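Local coordinates for hypothetical protein (Staphylococcus aureus subsp. aureus Mu50, PDB 4PEO) that is an essential cysteine protease of the Prp family that removes the first nine residues of ribosomal protein bL27 and also trims bacteriophage 80alpha capsid and scaffold proteins, at residues V14-M19 / H66-S71; A35-V40 / V88-I93; L51-P56 / T74-A79. All blocks are in the same frame, centred on the assembly; numbering follows the deposited sequence.

Overall arrangement
All three contacts lie in one small alpha/beta domain: a five-stranded mixed sheet with helices 36-51 and 77-96 packed antiparallel. Contact 1 joins strands 14-20 and 67-70 within the sheet. Contact 2 pairs the start of helix 36-51 with helix 77-96. Contact 3 joins the loop after helix 36-51 to the start of helix 77-96. Between centres, contact 1 is about 15 Å from contact 2 and 14 Å from contact 3, and touches both. Contacts 2 and 3 are about 20 Å apart. Along the chain, both segments of contact 3 fall between those of contact 2, while those of contact 1 alternate with theirs. Contacts 2 and 3 also touch the second subunit, so this helix pair takes part in the dimer.

Contact 1 of 3, residues V14-M19 / H66-S71; sequences VTDVIM and HFHIRS
His68 CG stands anti to the backbone N (chi1 176°), while Asp16 CG lies beside its own backbone N (chi1 -61°), and the imidazole and the carboxylate meet over one face of an antiparallel beta pair. Strand 14-20 is the middle strand of the five-stranded sheet and 67-70 lies next to it, inside edge strand 57-59. Val17 and Ile69 form a hydrogen-bonded pair, as do Met19 and Phe67. His68 NE2 donates to Asp16 OD2 at 2.6 Å. The bond uses the anti lone pair of OD2, and ring and carboxylate are nearly coplanar, 15° apart. Asp16 OD1 accepts from Arg70 NH1 on its syn side at 3.0 Å, a salt bridge. Thr15 OG1 donates to Asp16 OD1 at 2.7 Å, on the anti side. Three donors thus grip this carboxylate and limit its rotation; the nearby arginine would be expected to favour its charged form. Ile18 CD1 lies over one face of the His68 ring, 4.2 Å from the centroid, in a CH-pi contact. Val17, Met19, Phe67 and Ile69 are on the other face, against the helices; Met19 and Phe67 are close to the active-site His22. Thr15 and Asp16 both face Thr7 in a classic beta bulge. At the bulge, Ser71 N donates to Thr15 O, and one residue earlier Ser71 OG donates to Val14 O at 2.8 Å.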
loop_
_atom_site.group_PDB
_atom_site.type_symbol
_atom_site.label_atom_id
_atom_site.label_comp_id
_atom_site.label_asym_id
_atom_site.label_seq_id
_atom_site.Cartn_x
_atom_site.Cartn_y
_atom_site.Cartn_z
ATOM N N VAL B 14 9.947 -11.880 -2.566
ATOM C CA VAL B 14 9.011 -11.627 -3.674
ATOM C C VAL B 14 9.889 -11.173 -4.849
ATOM O O VAL B 14 10.516 -10.113 -4.771
ATOM C CB VAL B 14 7.946 -10.553 -3.308
ATOM C CG1 VAL B 14 7.068 -10.221 -4.523
ATOM C CG2 VAL B 14 7.075 -11.002 -2.129
ATOM N N THR B 15 9.948 -11.978 -5.915
ATOM C CA THR B 15 10.784 -11.657 -7.085
ATOM C C THR B 15 9.987 -11.031 -8.203
ATOM O O THR B 15 10.552 -10.278 -8.995
ATOM C CB THR B 15 11.554 -12.892 -7.581
ATOM O OG1 THR B 15 10.623 -13.871 -8.068
ATOM C CG2 THR B 15 12.457 -13.505 -6.478
ATOM N N ASP B 16 8.712 -11.422 -8.342
ATOM C CA ASP B 16 7.899 -10.917 -9.438
ATOM C C ASP B 16 6.467 -10.771 -9.026
ATOM O O ASP B 16 5.934 -11.613 -8.299
ATOM C CB ASP B 16 7.930 -11.931 -10.610
ATOM C CG ASP B 16 9.300 -12.188 -11.191
ATOM O OD1 ASP B 16 10.054 -12.982 -10.595
ATOM O OD2 ASP B 16 9.603 -11.630 -12.270
ATOM N N VAL B 17 5.808 -9.758 -9.561
ATOM C CA VAL B 17 4.375 -9.575 -9.391
ATOM C C VAL B 17 3.913 -9.121 -10.766
ATOM O O VAL B 17 4.493 -8.169 -11.301
ATOM C CB VAL B 17 4.019 -8.530 -8.296
ATOM C CG1 VAL B 17 2.514 -8.252 -8.276
ATOM C CG2 VAL B 17 4.475 -8.998 -6.910
ATOM N N ILE B 18 2.903 -9.789 -11.347
ATOM C CA ILE B 18 2.373 -9.356 -12.646
ATOM C C ILE B 18 0.885 -9.134 -12.502
ATOM O O ILE B 18 0.168 -10.079 -12.172
ATOM C CB ILE B 18 2.671 -10.351 -13.797
ATOM C CG1 ILE B 18 4.180 -10.709 -13.825
ATOM C CG2 ILE B 18 2.175 -9.772 -15.133
ATOM C CD1 ILE B 18 4.612 -11.731 -14.890
ATOM N N MET B 19 0.415 -7.904 -12.788
ATOM C CA MET B 19 -1.017 -7.605 -12.749
ATOM C C MET B 19 -1.525 -7.441 -14.172
ATOM O O MET B 19 -0.910 -6.734 -14.982
ATOM C CB MET B 19 -1.310 -6.321 -11.936
ATOM C CG MET B 19 -2.804 -5.946 -11.889
ATOM S SD MET B 19 -3.214 -4.519 -10.777
ATOM C CE MET B 19 -3.050 -5.276 -9.298
ATOM N N HIS B 66 -0.386 -6.392 -18.505
ATOM C CA HIS B 66 0.721 -7.260 -18.077
ATOM C C HIS B 66 1.821 -6.471 -17.347
ATOM O O HIS B 66 2.996 -6.525 -17.719
ATOM C CB HIS B 66 1.275 -8.072 -19.278
ATOM C CG HIS B 66 0.230 -8.887 -19.982
ATOM N ND1 HIS B 66 -0.447 -8.397 -21.083
ATOM C CD2 HIS B 66 -0.248 -10.118 -19.691
ATOM C CE1 HIS B 66 -1.282 -9.356 -21.457
ATOM N NE2 HIS B 66 -1.217 -10.401 -20.640
ATOM N N PHE B 67 1.411 -5.697 -16.336
ATOM C CA PHE B 67 2.313 -4.853 -15.554
ATOM C C PHE B 67 3.147 -5.721 -14.636
ATOM O O PHE B 67 2.640 -6.304 -13.684
ATOM C CB PHE B 67 1.531 -3.779 -14.797
ATOM C CG PHE B 67 2.406 -2.715 -14.180
ATOM C CD1 PHE B 67 3.005 -2.918 -12.942
ATOM C CD2 PHE B 67 2.631 -1.511 -14.835
ATOM C CE1 PHE B 67 3.826 -1.942 -12.374
ATOM C CE2 PHE B 67 3.442 -0.530 -14.258
ATOM C CZ PHE B 67 4.003 -0.738 -13.015
ATOM N N HIS B 68 4.422 -5.841 -14.982
ATOM C CA HIS B 68 5.363 -6.730 -14.333
ATOM C C HIS B 68 6.409 -5.980 -13.554
ATOM O O HIS B 68 7.163 -5.188 -14.119
ATOM C CB HIS B 68 6.025 -7.624 -15.412
ATOM C CG HIS B 68 7.095 -8.534 -14.897
ATOM N ND1 HIS B 68 8.150 -8.929 -15.705
ATOM C CD2 HIS B 68 7.243 -9.104 -13.676
ATOM C CE1 HIS B 68 8.903 -9.715 -14.950
ATOM N NE2 HIS B 68 8.374 -9.876 -13.731
ATOM N N ILE B 69 6.432 -6.232 -12.242
ATOM C CA ILE B 69 7.428 -5.727 -11.310
ATOM C C ILE B 69 8.406 -6.874 -11.088
ATOM O O ILE B 69 8.008 -7.926 -10.579
ATOM C CB ILE B 69 6.824 -5.295 -9.947
ATOM C CG1 ILE B 69 5.656 -4.298 -10.103
ATOM C CG2 ILE B 69 7.938 -4.789 -9.010
ATOM C CD1 ILE B 69 4.722 -4.258 -8.836
ATOM N N ARG B 70 9.670 -6.677 -11.437
ATOM C CA ARG B 70 10.684 -7.678 -11.164
ATOM C C ARG B 70 11.663 -7.087 -10.151
ATOM O O ARG B 70 12.263 -6.040 -10.419
ATOM C CB ARG B 70 11.395 -8.117 -12.460
ATOM C CG ARG B 70 12.717 -8.842 -12.235
ATOM C CD ARG B 70 12.560 -10.254 -11.708
ATOM N NE ARG B 70 13.862 -10.927 -11.605
ATOM C CZ ARG B 70 14.027 -12.206 -11.281
ATOM N NH1 ARG B 70 12.973 -12.984 -11.051
ATOM N NH2 ARG B 70 15.245 -12.725 -11.208
ATOM N N SER B 71 11.819 -7.746 -8.983
ATOM C CA SER B 71 12.755 -7.260 -7.969
ATOM C C SER B 71 14.183 -7.396 -8.462
ATOM O O SER B 71 14.538 -8.391 -9.123
ATOM C CB SER B 71 12.584 -8.018 -6.654
ATOM O OG SER B 71 11.250 -7.860 -6.188
#

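Contact 2 of 3, residues A35-V40 / V88-I93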
loop_
_atom_site.group_PDB
_atom_site.type_symbol
_atom_site.label_atom_id
_atom_site.label_comp_id
_atom_site.label_asym_id
_atom_site.label_seq_id
_atom_site.Cartn_x
_atom_site.Cartn_y
_atom_site.Cartn_z
ATOM N N ALA B 35 -10.293 0.002 -9.279
ATOM C CA ALA B 35 -9.717 1.235 -8.752
ATOM C C ALA B 35 -8.809 0.953 -7.549
ATOM O O ALA B 35 -7.693 1.481 -7.492
ATOM C CB ALA B 35 -10.823 2.208 -8.373
ATOM N N GLY B 36 -9.279 0.098 -6.633
ATOM C CA GLY B 36 -8.531 -0.297 -5.442
ATOM C C GLY B 36 -7.238 -1.020 -5.767
ATOM O O GLY B 36 -6.170 -0.603 -5.307
ATOM N N ALA B 37 -7.322 -2.101 -6.580
ATOM C CA ALA B 37 -6.171 -2.912 -6.993
ATOM C C ALA B 37 -5.093 -2.074 -7.670
ATOM O O ALA B 37 -3.918 -2.196 -7.302
ATOM C CB ALA B 37 -6.613 -4.037 -7.916
ATOM N N SER B 38 -5.495 -1.195 -8.622
ATOM C CA SER B 38 -4.570 -0.327 -9.362
ATOM C C SER B 38 -3.852 0.663 -8.449
ATOM O O SER B 38 -2.634 0.809 -8.548
ATOM C CB SER B 38 -5.292 0.402 -10.491
ATOM O OG SER B 38 -5.763 -0.528 -11.449
ATOM N N ALA B 39 -4.597 1.311 -7.543
ATOM C CA ALA B 39 -4.042 2.286 -6.601
ATOM C C ALA B 39 -3.003 1.634 -5.691
ATOM O O ALA B 39 -1.956 2.221 -5.443
ATOM C CB ALA B 39 -5.152 2.915 -5.770
ATOM N N VAL B 40 -3.290 0.414 -5.214
ATOM C CA VAL B 40 -2.384 -0.337 -4.337
ATOM C C VAL B 40 -1.106 -0.703 -5.103
ATOM O O VAL B 40 -0.003 -0.503 -4.594
ATOM C CB VAL B 40 -3.089 -1.587 -3.735
ATOM C CG1 VAL B 40 -2.083 -2.512 -3.049
ATOM C CG2 VAL B 40 -4.179 -1.178 -2.754
ATOM N N VAL B 88 -0.580 -8.051 1.110
ATOM C CA VAL B 88 -1.607 -8.063 2.159
ATOM C C VAL B 88 -2.787 -7.164 1.735
ATOM O O VAL B 88 -3.958 -7.551 1.913
ATOM C CB VAL B 88 -1.009 -7.657 3.538
ATOM C CG1 VAL B 88 -2.112 -7.412 4.578
ATOM C CG2 VAL B 88 -0.036 -8.723 4.035
ATOM N N SER B 89 -2.478 -5.981 1.141
ATOM C CA SER B 89 -3.518 -5.055 0.690
ATOM C C SER B 89 -4.370 -5.657 -0.437
ATOM O O SER B 89 -5.603 -5.514 -0.415
ATOM C CB SER B 89 -2.909 -3.731 0.253
ATOM O OG SER B 89 -3.932 -2.764 0.125
ATOM N N LEU B 90 -3.731 -6.375 -1.378
ATOM C CA LEU B 90 -4.434 -7.034 -2.494
ATOM C C LEU B 90 -5.276 -8.202 -1.985
ATOM O O LEU B 90 -6.415 -8.378 -2.429
ATOM C CB LEU B 90 -3.437 -7.493 -3.573
ATOM C CG LEU B 90 -2.746 -6.372 -4.373
ATOM C CD1 LEU B 90 -1.682 -6.953 -5.326
ATOM C CD2 LEU B 90 -3.763 -5.506 -5.141
ATOM N N GLN B 91 -4.743 -8.958 -1.005
ATOM C CA GLN B 91 -5.482 -10.055 -0.341
ATOM C C GLN B 91 -6.721 -9.502 0.372
ATOM O O GLN B 91 -7.756 -10.163 0.384
ATOM C CB GLN B 91 -4.596 -10.786 0.679
ATOM C CG GLN B 91 -3.537 -11.687 0.042
ATOM C CD GLN B 91 -2.565 -12.293 1.036
ATOM O OE1 GLN B 91 -2.380 -11.814 2.166
ATOM N NE2 GLN B 91 -1.900 -13.359 0.619
ATOM N N THR B 92 -6.616 -8.280 0.956
ATOM C CA THR B 92 -7.741 -7.610 1.630
ATOM C C THR B 92 -8.859 -7.324 0.608
ATOM O O THR B 92 -10.036 -7.597 0.893
ATOM C CB THR B 92 -7.256 -6.352 2.389
ATOM O OG1 THR B 92 -6.239 -6.744 3.310
ATOM C CG2 THR B 92 -8.403 -5.621 3.121
ATOM N N ILE B 93 -8.484 -6.812 -0.587
ATOM C CA ILE B 93 -9.456 -6.548 -1.682
ATOM C C ILE B 93 -10.093 -7.872 -2.141
ATOM O O ILE B 93 -11.318 -7.941 -2.258
ATOM C CB ILE B 93 -8.807 -5.783 -2.879
ATOM C CG1 ILE B 93 -8.233 -4.416 -2.442
ATOM C CG2 ILE B 93 -9.795 -5.622 -4.052
ATOM C CD1 ILE B 93 -7.187 -3.844 -3.413
#
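Ile93 CD1 fits against the backbone at the start of helix 36-51, 3.6 Å from Ala37 N and 3.7 Å from Gly36 C. The methyl thus packs directly on main-chain atoms, and this is the tight part of the contact. The two helices are antiparallel, with segment axes 9.9 Å apart at closest approach. The methyl contacts of Val40 and Leu90 are looser. Val40 CG2 lies 4.1 Å from Ile93 CD1, and the Val40 and Ile93 side chains run alongside each other, pointing opposite ways. Leu90 CD2 is 4.2 Å from Ala37 CB and 4.0 Å from Val40 CG1. Val40 CG1 is anti to the backbone N (chi1 169°) and also rests on Ser89 CB, in one of two modelled conformers of that serine. No hydrogen bond crosses between the segments; the contact is van der Waals packing, mostly of methyl groups. Gln91, which takes no part in the contact, is exposed beside Leu103 of strand 101-105. Thr92 OG1 donates to Val88 O within its own helix, and is also bonded to Asn46 of the second subunit. Ala39 of that subunit packs on Ser89 and Ile93, covering part of the helix pair. On the sheet side, Ala37 lies on Ile2 and Ile101, Leu90 on Val4 and Leu103, and Ile93 on Ile101, placing the pair over strands 2-8 and 101-105.

Contact 3 of 3, residues L51-P56 / T74-A79; sequences LTSERP and TNNDEA
Thr52 leaves helical geometry just after helix 36-51, and its CA comes within 6.3 Å of the CA of Ala79 in the first turn of helix 77-96. Thr52 meets that turn with its methyl. Thr52 CG2 is 3.6 Å from Glu78 CB and 3.8 Å from Ala79 N, and the Thr52 and Glu78 side chains pass one another heading opposite ways. Beside it, Glu54 CB packs on Ala79 CB at 3.6 Å. Glu54 CG is anti to the backbone N (chi1 161°) and also touches the Ala79 methyl. The Glu54 chain then bends, and its carboxylate turns to the backbone just before segment 74-79: OE2 accepts from Val72 N and OE1 from Asp73 N. These two bonds fix the rotation of the carboxylate. Two local motifs shape the surfaces that meet. Asn76 is the N-cap of helix 77-96: Asn76 OD1 accepts from Ala79 N at 3.0 Å, with the donor above the carbonyl plane. On the loop side, Thr52 OG1 accepts from Glu54 N in an ST turn, and is also bonded to Ile48 O in the preceding helix. Arg55 NH1 donates to both Thr52 O and Glu54 O within its own loop. A water joins the two segments. It accepts from Ser53 N at 2.8 Å and from Asn76 ND2, and donates to Glu78 OE1. Asn76 ND2 also lies 3.1 Å from Ser53 OG. At this end of the helix pair, Thr85 of the second subunit packs on Leu51 and Leu81 of that subunit on Glu78.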
loop_
_atom_site.group_PDB
_atom_site.type_symbol
_atom_site.label_atom_id
_atom_site.label_comp_id
_atom_site.label_asym_id
_atom_site.label_seq_id
_atom_site.Cartn_x
_atom_site.Cartn_y
_atom_site.Cartn_z
ATOM N N LEU B 51 10.978 5.641 -1.408
ATOM C CA LEU B 51 11.378 5.400 -0.012
ATOM C C LEU B 51 12.566 4.484 0.210
ATOM O O LEU B 51 13.043 4.394 1.347
ATOM C CB LEU B 51 10.184 4.874 0.809
ATOM C CG LEU B 51 8.887 5.712 0.761
ATOM C CD1 LEU B 51 7.734 4.969 1.410
ATOM C CD2 LEU B 51 9.077 7.097 1.390
ATOM N N THR B 52 12.988 3.749 -0.829
ATOM C CA THR B 52 14.086 2.775 -0.736
ATOM C C THR B 52 15.122 3.005 -1.839
ATOM O O THR B 52 14.877 3.780 -2.768
ATOM C CB THR B 52 13.562 1.305 -0.809
ATOM O OG1 THR B 52 13.427 0.905 -2.183
ATOM C CG2 THR B 52 12.233 1.082 -0.068
ATOM N N SER B 53 16.241 2.255 -1.775
ATOM C CA SER B 53 17.302 2.290 -2.787
ATOM C C SER B 53 17.020 1.281 -3.923
ATOM O O SER B 53 17.756 1.238 -4.910
ATOM C CB SER B 53 18.652 1.976 -2.143
ATOM O OG SER B 53 18.614 0.699 -1.522
ATOM N N GLU B 54 15.964 0.460 -3.777
ATOM C CA GLU B 54 15.621 -0.534 -4.791
ATOM C C GLU B 54 14.988 0.112 -6.029
ATOM O O GLU B 54 14.137 0.998 -5.910
ATOM C CB GLU B 54 14.715 -1.624 -4.187
ATOM C CG GLU B 54 13.916 -2.468 -5.181
ATOM C CD GLU B 54 14.655 -3.490 -6.026
ATOM O OE1 GLU B 54 15.906 -3.466 -6.061
ATOM O OE2 GLU B 54 13.967 -4.302 -6.685
ATOM N N ARG B 55 15.423 -0.327 -7.214
ATOM C CA ARG B 55 14.885 0.146 -8.489
ATOM C C ARG B 55 14.428 -1.077 -9.260
ATOM O O ARG B 55 15.229 -1.726 -9.944
ATOM C CB ARG B 55 15.905 0.997 -9.278
ATOM C CG ARG B 55 16.319 2.278 -8.557
ATOM C CD ARG B 55 15.182 3.273 -8.425
ATOM N NE ARG B 55 15.595 4.487 -7.722
ATOM C CZ ARG B 55 15.488 4.674 -6.409
ATOM N NH1 ARG B 55 14.980 3.723 -5.634
ATOM N NH2 ARG B 55 15.899 5.809 -5.860
ATOM N N PRO B 56 13.157 -1.483 -9.063
ATOM C CA PRO B 56 12.680 -2.698 -9.742
ATOM C C PRO B 56 12.659 -2.554 -11.249
ATOM O O PRO B 56 12.564 -1.434 -11.772
ATOM C CB PRO B 56 11.253 -2.883 -9.211
ATOM C CG PRO B 56 11.142 -1.994 -8.005
ATOM C CD PRO B 56 12.084 -0.849 -8.271
ATOM N N THR B 74 16.695 -8.352 -4.159
ATOM C CA THR B 74 15.755 -9.147 -3.347
ATOM C C THR B 74 16.123 -9.122 -1.855
ATOM O O THR B 74 15.316 -9.522 -1.012
ATOM C CB THR B 74 15.645 -10.598 -3.869
ATOM O OG1 THR B 74 16.914 -11.237 -3.747
ATOM C CG2 THR B 74 15.111 -10.686 -5.293
ATOM N N ASN B 75 17.340 -8.665 -1.528
ATOM C CA ASN B 75 17.777 -8.581 -0.141
ATOM C C ASN B 75 17.529 -7.198 0.470
ATOM O O ASN B 75 17.962 -6.933 1.595
ATOM C CB ASN B 75 19.221 -9.041 0.026
ATOM C CG ASN B 75 19.486 -10.429 -0.495
ATOM O OD1 ASN B 75 18.876 -11.440 -0.108
ATOM N ND2 ASN B 75 20.402 -10.485 -1.422
ATOM N N ASN B 76 16.807 -6.329 -0.252
ATOM C CA ASN B 76 16.439 -5.023 0.270
ATOM C C ASN B 76 15.208 -5.244 1.154
ATOM O O ASN B 76 14.099 -5.419 0.643
ATOM C CB ASN B 76 16.152 -4.015 -0.857
ATOM C CG ASN B 76 15.939 -2.610 -0.340
ATOM O OD1 ASN B 76 15.119 -2.357 0.551
ATOM N ND2 ASN B 76 16.701 -1.668 -0.856
ATOM N N ASP B 77 15.412 -5.270 2.482
ATOM C CA ASP B 77 14.337 -5.526 3.433
ATOM C C ASP B 77 13.188 -4.532 3.337
ATOM O O ASP B 77 12.033 -4.921 3.504
ATOM C CB ASP B 77 14.881 -5.592 4.867
ATOM C CG ASP B 77 15.765 -6.801 5.158
ATOM O OD1 ASP B 77 15.807 -7.737 4.317
ATOM O OD2 ASP B 77 16.374 -6.834 6.241
ATOM N N GLU B 78 13.496 -3.257 3.055
ATOM C CA GLU B 78 12.464 -2.215 2.958
ATOM C C GLU B 78 11.576 -2.446 1.729
ATOM O O GLU B 78 10.350 -2.437 1.860
ATOM C CB GLU B 78 13.100 -0.827 2.895
ATOM C CG GLU B 78 13.661 -0.320 4.211
ATOM C CD GLU B 78 14.111 1.127 4.133
ATOM O OE1 GLU B 78 14.725 1.516 3.110
ATOM O OE2 GLU B 78 13.840 1.877 5.098
ATOM N N ALA B 79 12.183 -2.697 0.545
ATOM C CA ALA B 79 11.415 -2.972 -0.681
ATOM C C ALA B 79 10.595 -4.261 -0.474
ATOM O O ALA B 79 9.433 -4.305 -0.863
ATOM C CB ALA B 79 12.359 -3.133 -1.871
HETATM O O HOH W 1 16.612 0.992 0.692
#